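Local coordinates for protein designed CISK-PX domain (Synthetic construct, PDB 4OXW) that is a computationally designed CISK-PX domain, a fold that in natural proteins typically binds phosphoinositide lipids, and may keep that ability, at residues Y28-K33 and S46-L51. Numbering follows the deposited sequence.
Sequences YKIKVK and SDFYWL. With SO4 (sulfate ion), chain B.
Tyr28 and Ile30 on the middle strand of the three-stranded antiparallel sheet face Phe48 in the first turn of helix 45-58, with no hydrogen bond between the segments. The backbones stay well apart: the closest pair of alpha carbons, Tyr28 CA and Phe48 CA, is 10.0 Å apart, and side chains fill the interval. Phe48 reaches out from the helix with CG anti to its own carbonyl carbon (chi1 -74°), and meets Ile30 coming from the opposite direction; Phe48 CZ, the para carbon of the ring, lies 3.7 Å from Ile30 CD1. With CD1 anti to CA (chi2 173°), the Ile30 side chain carries this methyl out to the ring, which it meets obliquely. Beside it, Tyr28 offers its aliphatic root, with Tyr28 CB 4.4 Å from Phe48 CE2, while its side chain also packs against Leu81, Arg84 and Leu88 of helix 78-96. The rings of Phe48 and Phe110 meet edge-to-face, and Phe110 also touches Ile30, so helix 105-112 joins the same core. At the start of the helical segment, Ser46 N donates to sulfate O3 over 2.8 Å (151° at the hydrogen), and Arg44 NH2 binds the same ion, probably acquired from the crystallisation liquor. This is consistent with the phosphoinositide pocket of natural PX domains, though lipid binding by the design is inferred. The strand-helix contact is apolar, buried and small (110 Å²), consistent with hydrophobic packing helping hold helix to sheet.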
ATOM      1  N   TYR A  28       3.920   6.023  -0.448  1.00 18.42           N
ATOM      2  CA  TYR A  28       2.488   6.260  -0.385  1.00 16.58           C
ATOM      3  C   TYR A  28       2.146   6.416   1.077  1.00 17.71           C
ATOM      4  O   TYR A  28       2.567   5.601   1.885  1.00 17.50           O
ATOM      5  CB  TYR A  28       1.672   5.088  -1.043  1.00 15.07           C
ATOM      6  CG  TYR A  28       2.009   4.997  -2.529  1.00 15.44           C
ATOM      7  CD1 TYR A  28       1.317   5.754  -3.465  1.00 15.98           C
ATOM      8  CD2 TYR A  28       3.074   4.247  -2.971  1.00 15.99           C
ATOM      9  CE1 TYR A  28       1.661   5.760  -4.803  1.00 17.23           C
ATOM     10  CE2 TYR A  28       3.434   4.226  -4.318  1.00 17.83           C
ATOM     11  CZ  TYR A  28       2.743   5.031  -5.241  1.00 17.61           C
ATOM     12  OH  TYR A  28       3.067   5.064  -6.614  1.00 19.41           O
ATOM     13  N   LYS A  29       1.449   7.500   1.410  1.00 19.48           N
ATOM     14  CA  LYS A  29       1.041   7.760   2.777  1.00 20.62           C
ATOM     15  C   LYS A  29      -0.292   7.064   3.048  1.00 19.31           C
ATOM     16  O   LYS A  29      -1.314   7.434   2.478  1.00 21.29           O
ATOM     17  CB  LYS A  29       0.906   9.276   2.977  1.00 22.75           C
ATOM     18  CG  LYS A  29       0.403   9.630   4.347  1.00 23.49           C
ATOM     19  CD  LYS A  29       0.245  11.128   4.528  1.00 31.59           C
ATOM     20  CE  LYS A  29      -0.062  11.428   5.995  1.00 39.65           C
ATOM     21  NZ  LYS A  29      -0.322  12.891   6.223  1.00 48.92           N
ATOM     22  N   ILE A  30      -0.273   6.024   3.881  1.00 19.73           N
ATOM     23  CA  ILE A  30      -1.493   5.315   4.254  1.00 18.09           C
ATOM     24  C   ILE A  30      -2.003   5.891   5.606  1.00 17.98           C
ATOM     25  O   ILE A  30      -1.294   5.825   6.624  1.00 21.76           O
ATOM     26  CB  ILE A  30      -1.283   3.815   4.404  1.00 18.23           C
ATOM     27  CG1 ILE A  30      -0.492   3.233   3.201  1.00 20.16           C
ATOM     28  CG2 ILE A  30      -2.632   3.109   4.620  1.00 19.99           C
ATOM     29  CD1 ILE A  30      -0.110   1.782   3.377  1.00 21.43           C
ATOM     30  N   LYS A  31      -3.199   6.455   5.581  1.00 19.91           N
ATOM     31  CA  LYS A  31      -3.885   6.948   6.796  1.00 20.31           C
ATOM     32  C   LYS A  31      -4.741   5.803   7.338  1.00 22.11           C
ATOM     33  O   LYS A  31      -5.489   5.163   6.590  1.00 21.70           O
ATOM     34  CB  LYS A  31      -4.759   8.180   6.478  1.00 26.30           C
ATOM     35  CG  LYS A  31      -3.939   9.452   6.273  1.00 36.39           C
ATOM     36  CD  LYS A  31      -4.795  10.685   5.988  1.00 46.96           C
ATOM     37  CE  LYS A  31      -6.079  10.753   6.811  1.00 60.17           C
ATOM     38  NZ  LYS A  31      -6.816  12.029   6.531  1.00 57.74           N
ATOM     39  N   VAL A  32      -4.569   5.496   8.626  1.00 21.61           N
ATOM     40  CA  VAL A  32      -5.181   4.335   9.244  1.00 19.80           C
ATOM     41  C   VAL A  32      -6.003   4.867  10.421  1.00 23.13           C
ATOM     42  O   VAL A  32      -5.515   5.672  11.182  1.00 24.58           O
ATOM     43  CB  VAL A  32      -4.144   3.336   9.741  1.00 24.86           C
ATOM     44  CG1 VAL A  32      -4.818   2.098  10.338  1.00 23.52           C
ATOM     45  CG2 VAL A  32      -3.180   2.939   8.635  1.00 24.24           C
ATOM     46  N   LYS A  33      -7.282   4.491  10.479  1.00 26.50           N
ATOM     47  CA  LYS A  33      -8.177   4.866  11.594  1.00 29.31           C
ATOM     48  C   LYS A  33      -8.767   3.629  12.240  1.00 31.23           C
ATOM     49  O   LYS A  33      -9.137   2.654  11.571  1.00 29.37           O
ATOM     50  CB  LYS A  33      -9.288   5.752  11.048  1.00 28.51           C
ATOM     51  CG  LYS A  33      -8.760   7.074  10.577  1.00 35.61           C
ATOM     52  CD  LYS A  33      -9.663   7.730   9.558  1.00 47.90           C
ATOM     53  CE  LYS A  33     -10.846   8.423  10.207  1.00 60.95           C
ATOM     54  NZ  LYS A  33     -11.335   9.530   9.331  1.00 73.34           N
ATOM     55  N   SER A  46       7.072  -1.503  -3.639  1.00 17.65           N
ATOM     56  CA  SER A  46       7.756  -2.792  -3.373  1.00 21.47           C
ATOM     57  C   SER A  46       7.367  -3.361  -2.026  1.00 19.75           C
ATOM     58  O   SER A  46       7.399  -4.581  -1.848  1.00 21.18           O
ATOM     59  CB  SER A  46       9.269  -2.647  -3.464  1.00 24.60           C
ATOM     60  OG  SER A  46       9.770  -1.685  -2.569  1.00 26.94           O
ATOM     61  N   ASP A  47       7.017  -2.502  -1.058  1.00 17.75           N
ATOM     62  CA  ASP A  47       6.470  -3.007   0.227  1.00 16.78           C
ATOM     63  C   ASP A  47       5.117  -3.698   0.020  1.00 17.18           C
ATOM     64  O   ASP A  47       4.852  -4.798   0.562  1.00 17.97           O
ATOM     65  CB  ASP A  47       6.341  -1.933   1.260  1.00 18.10           C
ATOM     66  CG  ASP A  47       7.661  -1.238   1.583  1.00 20.96           C
ATOM     67  OD1 ASP A  47       8.674  -1.940   1.688  1.00 18.74           O
ATOM     68  OD2 ASP A  47       7.603  -0.028   1.851  1.00 20.84           O
ATOM     69  N   PHE A  48       4.230  -3.064  -0.722  1.00 16.29           N
ATOM     70  CA  PHE A  48       2.957  -3.657  -1.088  1.00 17.16           C
ATOM     71  C   PHE A  48       3.129  -4.957  -1.854  1.00 17.54           C
ATOM     72  O   PHE A  48       2.406  -5.914  -1.629  1.00 19.30           O
ATOM     73  CB  PHE A  48       2.108  -2.769  -1.978  1.00 16.54           C
ATOM     74  CG  PHE A  48       1.459  -1.598  -1.301  1.00 16.51           C
ATOM     75  CD1 PHE A  48       0.128  -1.689  -0.871  1.00 16.37           C
ATOM     76  CD2 PHE A  48       2.107  -0.385  -1.163  1.00 17.07           C
ATOM     77  CE1 PHE A  48      -0.490  -0.584  -0.305  1.00 18.29           C
ATOM     78  CE2 PHE A  48       1.486   0.726  -0.587  1.00 19.12           C
ATOM     79  CZ  PHE A  48       0.170   0.621  -0.168  1.00 19.04           C
ATOM     80  N   TYR A  49       4.119  -5.011  -2.746  1.00 17.52           N
ATOM     81  CA  TYR A  49       4.360  -6.199  -3.557  1.00 17.99           C
ATOM     82  C   TYR A  49       4.816  -7.389  -2.690  1.00 19.30           C
ATOM     83  O   TYR A  49       4.316  -8.497  -2.869  1.00 19.45           O
ATOM     84  CB  TYR A  49       5.416  -5.871  -4.604  1.00 19.77           C
ATOM     85  CG  TYR A  49       5.649  -6.972  -5.613  1.00 20.46           C
ATOM     86  CD1 TYR A  49       4.915  -7.032  -6.789  1.00 26.76           C
ATOM     87  CD2 TYR A  49       6.629  -7.906  -5.389  1.00 29.06           C
ATOM     88  CE1 TYR A  49       5.122  -8.047  -7.702  1.00 33.83           C
ATOM     89  CE2 TYR A  49       6.862  -8.905  -6.303  1.00 33.59           C
ATOM     90  CZ  TYR A  49       6.110  -8.970  -7.446  1.00 37.12           C
ATOM     91  OH  TYR A  49       6.381  -9.980  -8.343  1.00 42.60           O
ATOM     92  N   TRP A  50       5.724  -7.134  -1.756  1.00 21.34           N
ATOM     93  CA  TRP A  50       6.174  -8.152  -0.807  1.00 23.54           C
ATOM     94  C   TRP A  50       4.995  -8.641   0.056  1.00 18.57           C
ATOM     95  O   TRP A  50       4.812  -9.868   0.196  1.00 21.27           O
ATOM     96  CB  TRP A  50       7.316  -7.637   0.074  1.00 21.40           C
ATOM     97  CG  TRP A  50       8.055  -8.744   0.816  1.00 25.15           C
ATOM     98  CD1 TRP A  50       9.123  -9.466   0.365  1.00 28.52           C
ATOM     99  CD2 TRP A  50       7.758  -9.232   2.115  1.00 24.59           C
ATOM    100  NE1 TRP A  50       9.503 -10.394   1.318  1.00 25.86           N
ATOM    101  CE2 TRP A  50       8.695 -10.260   2.409  1.00 26.33           C
ATOM    102  CE3 TRP A  50       6.793  -8.915   3.062  1.00 25.22           C
ATOM    103  CZ2 TRP A  50       8.677 -10.960   3.600  1.00 28.90           C
ATOM    104  CZ3 TRP A  50       6.789  -9.591   4.250  1.00 31.28           C
ATOM    105  CH2 TRP A  50       7.724 -10.614   4.510  1.00 30.73           C
ATOM    106  N   LEU A  51       4.200  -7.708   0.602  1.00 17.95           N
ATOM    107  CA  LEU A  51       3.026  -8.063   1.404  1.00 20.83           C
ATOM    108  C   LEU A  51       2.120  -8.992   0.579  1.00 20.52           C
ATOM    109  O   LEU A  51       1.656 -10.046   1.046  1.00 20.52           O
ATOM    110  CB  LEU A  51       2.247  -6.808   1.792  1.00 18.98           C
ATOM    111  CG  LEU A  51       0.912  -7.121   2.441  1.00 20.73           C
ATOM    112  CD1 LEU A  51       1.154  -7.732   3.818  1.00 23.75           C
ATOM    113  CD2 LEU A  51       0.097  -5.852   2.544  1.00 21.51           C
TER
HETATM  114  S   SO4 B 201       9.472   1.040  -5.727  1.00 33.87           S
HETATM  115  O1  SO4 B 201       8.579   2.041  -6.409  1.00 33.25           O
HETATM  116  O2  SO4 B 201      10.730   1.826  -5.524  1.00 56.10           O
HETATM  117  O3  SO4 B 201       8.969   0.353  -4.517  1.00 28.92           O
HETATM  118  O4  SO4 B 201       9.631  -0.060  -6.689  1.00 48.30           O